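Local coordinates for protein tryptophan halogenase superfamily (Brevundimonas sp. BAL3, PDB 6FRL) that probably acts as a flavin-dependent halogenase that brominates its substrates in preference to chlorinating them, in the manner of the tryptophan halogenase family, at residues B[56-68]-B[352-366]. Numbering follows the deposited sequence.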
loop_
_atom_site.group_PDB
_atom_site.type_symbol
_atom_site.label_atom_id
_atom_site.label_comp_id
_atom_site.label_asym_id
_atom_site.label_seq_id
_atom_site.Cartn_x
_atom_site.Cartn_y
_atom_site.Cartn_z
ATOM N N GLU B 56 -16.227 25.403 -4.101
ATOM C CA GLU B 56 -15.959 24.030 -3.754
ATOM C C GLU B 56 -14.555 23.879 -3.174
ATOM O O GLU B 56 -13.641 24.646 -3.508
ATOM C CB GLU B 56 -16.135 23.162 -4.978
ATOM C CG GLU B 56 -16.969 21.934 -4.708
ATOM C CD GLU B 56 -16.997 20.988 -5.892
ATOM O OE1 GLU B 56 -17.317 21.462 -7.021
ATOM O OE2 GLU B 56 -16.702 19.777 -5.689
ATOM N N ALA B 57 -14.396 22.915 -2.269
ATOM C CA ALA B 57 -13.099 22.573 -1.715
ATOM C C ALA B 57 -12.507 21.332 -2.373
ATOM O O ALA B 57 -13.184 20.617 -3.115
ATOM C CB ALA B 57 -13.176 22.403 -0.197
ATOM N N THR B 58 -11.217 21.125 -2.123
ATOM C CA THR B 58 -10.452 20.028 -2.697
ATOM C C THR B 58 -9.429 19.477 -1.695
ATOM O O THR B 58 -9.261 20.040 -0.603
ATOM C CB THR B 58 -9.660 20.503 -3.934
ATOM O OG1 THR B 58 -8.860 21.648 -3.583
ATOM C CG2 THR B 58 -10.590 20.819 -5.086
ATOM N N ILE B 59 -8.763 18.389 -2.076
ATOM C CA ILE B 59 -7.592 17.883 -1.385
ATOM C C ILE B 59 -6.353 18.101 -2.284
ATOM O O ILE B 59 -6.479 18.466 -3.447
ATOM C CB ILE B 59 -7.783 16.396 -0.935
ATOM C CG1 ILE B 59 -8.066 15.455 -2.110
ATOM C CG2 ILE B 59 -8.924 16.272 0.058
ATOM C CD1 ILE B 59 -8.018 14.002 -1.692
ATOM N N PRO B 60 -5.142 17.906 -1.739
ATOM C CA PRO B 60 -3.950 18.278 -2.517
ATOM C C PRO B 60 -3.682 17.514 -3.839
ATOM O O PRO B 60 -2.919 18.013 -4.707
ATOM C CB PRO B 60 -2.813 18.056 -1.520
ATOM C CG PRO B 60 -3.464 18.237 -0.186
ATOM C CD PRO B 60 -4.772 17.549 -0.356
ATOM N N THR B 61 -4.280 16.338 -3.999
ATOM C CA THR B 61 -4.196 15.644 -5.265
ATOM C C THR B 61 -4.541 16.596 -6.453
ATOM O O THR B 61 -3.925 16.497 -7.498
ATOM C CB THR B 61 -5.095 14.382 -5.300
ATOM O OG1 THR B 61 -6.471 14.731 -5.014
ATOM C CG2 THR B 61 -4.618 13.315 -4.329
ATOM N N ILE B 62 -5.490 17.521 -6.296
ATOM C CA ILE B 62 -5.916 18.400 -7.421
ATOM C C ILE B 62 -4.755 19.249 -8.005
ATOM O O ILE B 62 -4.732 19.524 -9.202
ATOM C CB ILE B 62 -7.136 19.298 -7.043
ATOM C CG1 ILE B 62 -7.854 19.824 -8.272
ATOM C CG2 ILE B 62 -6.704 20.523 -6.249
ATOM C CD1 ILE B 62 -8.425 18.776 -9.194
ATOM N N ARG B 63 -3.790 19.625 -7.166
ATOM C CA ARG B 63 -2.613 20.393 -7.628
ATOM C C ARG B 63 -1.716 19.515 -8.487
ATOM O O ARG B 63 -1.130 20.019 -9.441
ATOM C CB ARG B 63 -1.825 21.058 -6.466
ATOM C CG ARG B 63 -2.704 22.006 -5.605
ATOM C CD ARG B 63 -1.953 22.848 -4.576
ATOM N NE ARG B 63 -0.956 22.051 -3.875
ATOM C CZ ARG B 63 0.339 21.998 -4.159
ATOM N NH1 ARG B 63 0.877 22.746 -5.129
ATOM N NH2 ARG B 63 1.114 21.197 -3.445
ATOM N N ARG B 64 -1.638 18.222 -8.188
ATOM C CA ARG B 64 -0.947 17.276 -9.047
ATOM C C ARG B 64 -1.714 17.045 -10.363
ATOM O O ARG B 64 -1.100 16.861 -11.398
ATOM C CB ARG B 64 -0.681 15.943 -8.318
ATOM C CG ARG B 64 0.086 14.911 -9.146
ATOM C CD ARG B 64 0.182 13.541 -8.452
ATOM N NE ARG B 64 -1.094 12.765 -8.458
ATOM C CZ ARG B 64 -1.728 12.250 -7.384
ATOM N NH1 ARG B 64 -1.254 12.378 -6.136
ATOM N NH2 ARG B 64 -2.868 11.578 -7.559
ATOM N N PHE B 65 -3.046 17.062 -10.305
ATOM C CA PHE B 65 -3.877 16.800 -11.483
ATOM C C PHE B 65 -3.583 17.839 -12.558
ATOM O O PHE B 65 -3.213 17.499 -13.685
ATOM C CB PHE B 65 -5.366 16.754 -11.113
ATOM C CG PHE B 65 -6.282 16.678 -12.293
ATOM C CD1 PHE B 65 -6.627 15.437 -12.853
ATOM C CD2 PHE B 65 -6.817 17.838 -12.850
ATOM C CE1 PHE B 65 -7.460 15.368 -13.950
ATOM C CE2 PHE B 65 -7.633 17.778 -13.970
ATOM C CZ PHE B 65 -7.957 16.546 -14.514
ATOM N N TYR B 66 -3.716 19.107 -12.201
ATOM C CA TYR B 66 -3.436 20.194 -13.157
ATOM C C TYR B 66 -1.924 20.392 -13.384
ATOM O O TYR B 66 -1.511 20.889 -14.458
ATOM C CB TYR B 66 -4.184 21.493 -12.803
ATOM C CG TYR B 66 -3.888 22.220 -11.480
ATOM C CD1 TYR B 66 -2.728 22.942 -11.303
ATOM C CD2 TYR B 66 -4.856 22.313 -10.485
ATOM C CE1 TYR B 66 -2.490 23.675 -10.131
ATOM C CE2 TYR B 66 -4.648 23.038 -9.329
ATOM C CZ TYR B 66 -3.460 23.715 -9.146
ATOM O OH TYR B 66 -3.232 24.424 -7.986
ATOM N N GLY B 67 -1.120 19.977 -12.397
ATOM C CA GLY B 67 0.330 19.814 -12.556
ATOM C C GLY B 67 0.709 18.957 -13.754
ATOM O O GLY B 67 1.524 19.380 -14.577
ATOM N N GLN B 68 0.065 17.789 -13.886
ATOM C CA GLN B 68 0.336 16.862 -14.972
ATOM C C GLN B 68 -0.086 17.433 -16.328
ATOM O O GLN B 68 0.460 17.012 -17.346
ATOM C CB GLN B 68 -0.348 15.509 -14.747
ATOM C CG GLN B 68 0.496 14.523 -13.977
ATOM C CD GLN B 68 -0.291 13.419 -13.211
ATOM O OE1 GLN B 68 -0.048 13.187 -12.009
ATOM N NE2 GLN B 68 -1.213 12.728 -13.895
ATOM N N SER B 352 -14.524 16.966 1.594
ATOM C CA SER B 352 -14.066 17.561 0.327
ATOM C C SER B 352 -13.621 16.507 -0.705
ATOM O O SER B 352 -12.510 16.581 -1.216
ATOM C CB SER B 352 -12.869 18.509 0.605
ATOM O OG SER B 352 -13.154 19.487 1.607
ATOM N N THR B 353 -14.465 15.516 -0.993
ATOM C CA THR B 353 -14.006 14.354 -1.764
ATOM C C THR B 353 -14.562 14.207 -3.168
ATOM O O THR B 353 -14.150 13.314 -3.878
ATOM C CB THR B 353 -14.280 13.024 -1.017
ATOM O OG1 THR B 353 -15.665 12.952 -0.677
ATOM C CG2 THR B 353 -13.396 12.893 0.249
ATOM N N SER B 354 -15.475 15.081 -3.574
ATOM C CA SER B 354 -16.159 14.982 -4.879
ATOM C C SER B 354 -15.193 15.056 -6.062
ATOM O O SER B 354 -15.167 14.169 -6.938
ATOM C CB SER B 354 -17.196 16.113 -5.011
ATOM O OG SER B 354 -18.348 15.774 -4.277
ATOM N N ILE B 355 -14.434 16.144 -6.103
ATOM C CA ILE B 355 -13.475 16.333 -7.137
ATOM C C ILE B 355 -12.419 15.217 -7.043
ATOM O O ILE B 355 -12.045 14.629 -8.063
ATOM C CB ILE B 355 -12.949 17.770 -7.124
ATOM C CG1 ILE B 355 -14.062 18.667 -7.703
ATOM C CG2 ILE B 355 -11.635 17.912 -7.891
ATOM C CD1 ILE B 355 -13.781 20.169 -7.708
ATOM N N ALA B 356 -11.995 14.884 -5.824
ATOM C CA ALA B 356 -11.024 13.824 -5.611
ATOM C C ALA B 356 -11.426 12.475 -6.232
ATOM O O ALA B 356 -10.583 11.742 -6.738
ATOM C CB ALA B 356 -10.777 13.671 -4.121
ATOM N N LEU B 357 -12.711 12.150 -6.169
ATOM C CA LEU B 357 -13.244 10.900 -6.734
ATOM C C LEU B 357 -13.274 10.887 -8.270
ATOM O O LEU B 357 -13.140 9.809 -8.907
ATOM C CB LEU B 357 -14.604 10.576 -6.132
ATOM C CG LEU B 357 -14.579 10.169 -4.621
ATOM C CD1 LEU B 357 -15.904 10.448 -3.958
ATOM C CD2 LEU B 357 -14.181 8.703 -4.386
ATOM N N ILE B 358 -13.418 12.074 -8.868
ATOM C CA ILE B 358 -13.228 12.280 -10.321
ATOM C C ILE B 358 -11.780 12.038 -10.687
ATOM O O ILE B 358 -11.502 11.289 -11.622
ATOM C CB ILE B 358 -13.685 13.691 -10.761
ATOM C CG1 ILE B 358 -15.223 13.776 -10.668
ATOM C CG2 ILE B 358 -13.221 14.023 -12.178
ATOM C CD1 ILE B 358 -15.760 15.171 -10.468
ATOM N N GLU B 359 -10.858 12.633 -9.935
ATOM C CA GLU B 359 -9.418 12.443 -10.182
ATOM C C GLU B 359 -8.979 10.956 -10.133
ATOM O O GLU B 359 -8.214 10.501 -10.962
ATOM C CB GLU B 359 -8.570 13.199 -9.148
ATOM C CG GLU B 359 -8.692 14.706 -9.076
ATOM C CD GLU B 359 -7.893 15.274 -7.904
ATOM O OE1 GLU B 359 -6.628 15.174 -7.943
ATOM O OE2 GLU B 359 -8.531 15.793 -6.949
ATOM N N THR B 360 -9.427 10.229 -9.111
ATOM C CA THR B 360 -9.061 8.839 -8.940
ATOM C C THR B 360 -9.675 8.014 -10.069
ATOM O O THR B 360 -9.044 7.070 -10.563
ATOM C CB THR B 360 -9.486 8.271 -7.572
ATOM O OG1 THR B 360 -10.893 8.478 -7.374
ATOM C CG2 THR B 360 -8.696 8.911 -6.417
ATOM N N GLY B 361 -10.895 8.381 -10.479
ATOM C CA GLY B 361 -11.568 7.692 -11.592
ATOM C C GLY B 361 -10.804 7.829 -12.886
ATOM O O GLY B 361 -10.616 6.846 -13.599
ATOM N N ILE B 362 -10.328 9.047 -13.151
ATOM C CA ILE B 362 -9.533 9.344 -14.335
ATOM C C ILE B 362 -8.193 8.637 -14.327
ATOM O O ILE B 362 -7.786 8.103 -15.344
ATOM C CB ILE B 362 -9.342 10.859 -14.520
ATOM C CG1 ILE B 362 -10.666 11.490 -14.948
ATOM C CG2 ILE B 362 -8.281 11.170 -15.573
ATOM C CD1 ILE B 362 -10.795 12.946 -14.536
ATOM N N GLU B 363 -7.485 8.660 -13.207
ATOM C CA GLU B 363 -6.177 7.970 -13.119
ATOM C C GLU B 363 -6.378 6.483 -13.413
ATOM O O GLU B 363 -5.620 5.888 -14.199
ATOM C CB GLU B 363 -5.493 8.188 -11.749
ATOM C CG GLU B 363 -4.113 7.483 -11.546
ATOM C CD GLU B 363 -3.112 7.458 -12.768
ATOM O OE1 GLU B 363 -2.573 8.524 -13.188
ATOM O OE2 GLU B 363 -2.863 6.345 -13.341
ATOM N N ARG B 364 -7.433 5.917 -12.842
ATOM C CA ARG B 364 -7.759 4.506 -13.005
ATOM C C ARG B 364 -8.117 4.152 -14.477
ATOM O O ARG B 364 -7.668 3.120 -14.986
ATOM C CB ARG B 364 -8.871 4.151 -12.019
ATOM C CG ARG B 364 -9.156 2.693 -11.823
ATOM C CD ARG B 364 -10.193 2.513 -10.707
ATOM N NE ARG B 364 -9.589 2.774 -9.393
ATOM C CZ ARG B 364 -9.948 3.716 -8.520
ATOM N NH1 ARG B 364 -10.977 4.534 -8.741
ATOM N NH2 ARG B 364 -9.271 3.809 -7.365
ATOM N N LEU B 365 -8.871 5.018 -15.146
ATOM C CA LEU B 365 -9.222 4.837 -16.550
ATOM C C LEU B 365 -7.989 4.785 -17.433
ATOM O O LEU B 365 -7.888 3.909 -18.310
ATOM C CB LEU B 365 -10.146 5.964 -17.052
ATOM C CG LEU B 365 -10.505 5.966 -18.542
ATOM C CD1 LEU B 365 -10.993 4.612 -19.014
ATOM C CD2 LEU B 365 -11.538 7.029 -18.822
ATOM N N LYS B 366 -7.073 5.734 -17.221
ATOM C CA LYS B 366 -5.768 5.713 -17.906
ATOM C C LYS B 366 -4.929 4.456 -17.600
ATOM O O LYS B 366 -4.421 3.812 -18.516
ATOM C CB LYS B 366 -4.966 6.982 -17.593
ATOM C CG LYS B 366 -5.612 8.251 -18.159
ATOM C CD LYS B 366 -4.690 9.466 -18.122
ATOM C CE LYS B 366 -4.515 10.004 -16.707
ATOM N NZ LYS B 366 -3.451 11.038 -16.691
HETATM O O HOH W 1 -14.350 18.181 -4.036
HETATM O O HOH W 2 -9.351 17.351 -4.750
HETATM O O HOH W 3 -7.587 12.199 -5.741
#
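Glu359 of helix 354-366 reaches across to Thr61, its long side chain carrying the carboxylate to the threonine hydroxyl. From CB, which points at the other segment, the chain runs extended (chi2 174°), carrying CG past Ile62 CD1 at 4.1 Å and obliquely by the Phe65 ring. CD comes to 3.3 Å from Thr61 OG1, and the same OG1 is 3.0 Å from OE1, a weak bond whose proton may serve OE2 instead. OE2 also accepts from a water, 2.8 Å away, that in turn takes the Ile59 N-H. A leucine in place of Glu359 would probably leave the water bound to Ile59 N and the Thr61 hydroxyl without this carboxylate. The two helices, crossing at 46°, belong to the flavin-dependent halogenase fold; Met25 of helix 20-33, which begins within a probable Rossmann-type glycine motif, touches both Glu359 and Phe65. Ile355 suits its place by branching: CG2 packs on Ile62 CD1 at 3.6 Å, while CG1 lies 3.5 Å from Glu56 OE2. Small Ala356 admits Ile59 CD1 to within 3.7 Å of its CB. At the helix start, another water accepts from Ile355 N and donates to Ala57 O, tying the helix to strand 55-57.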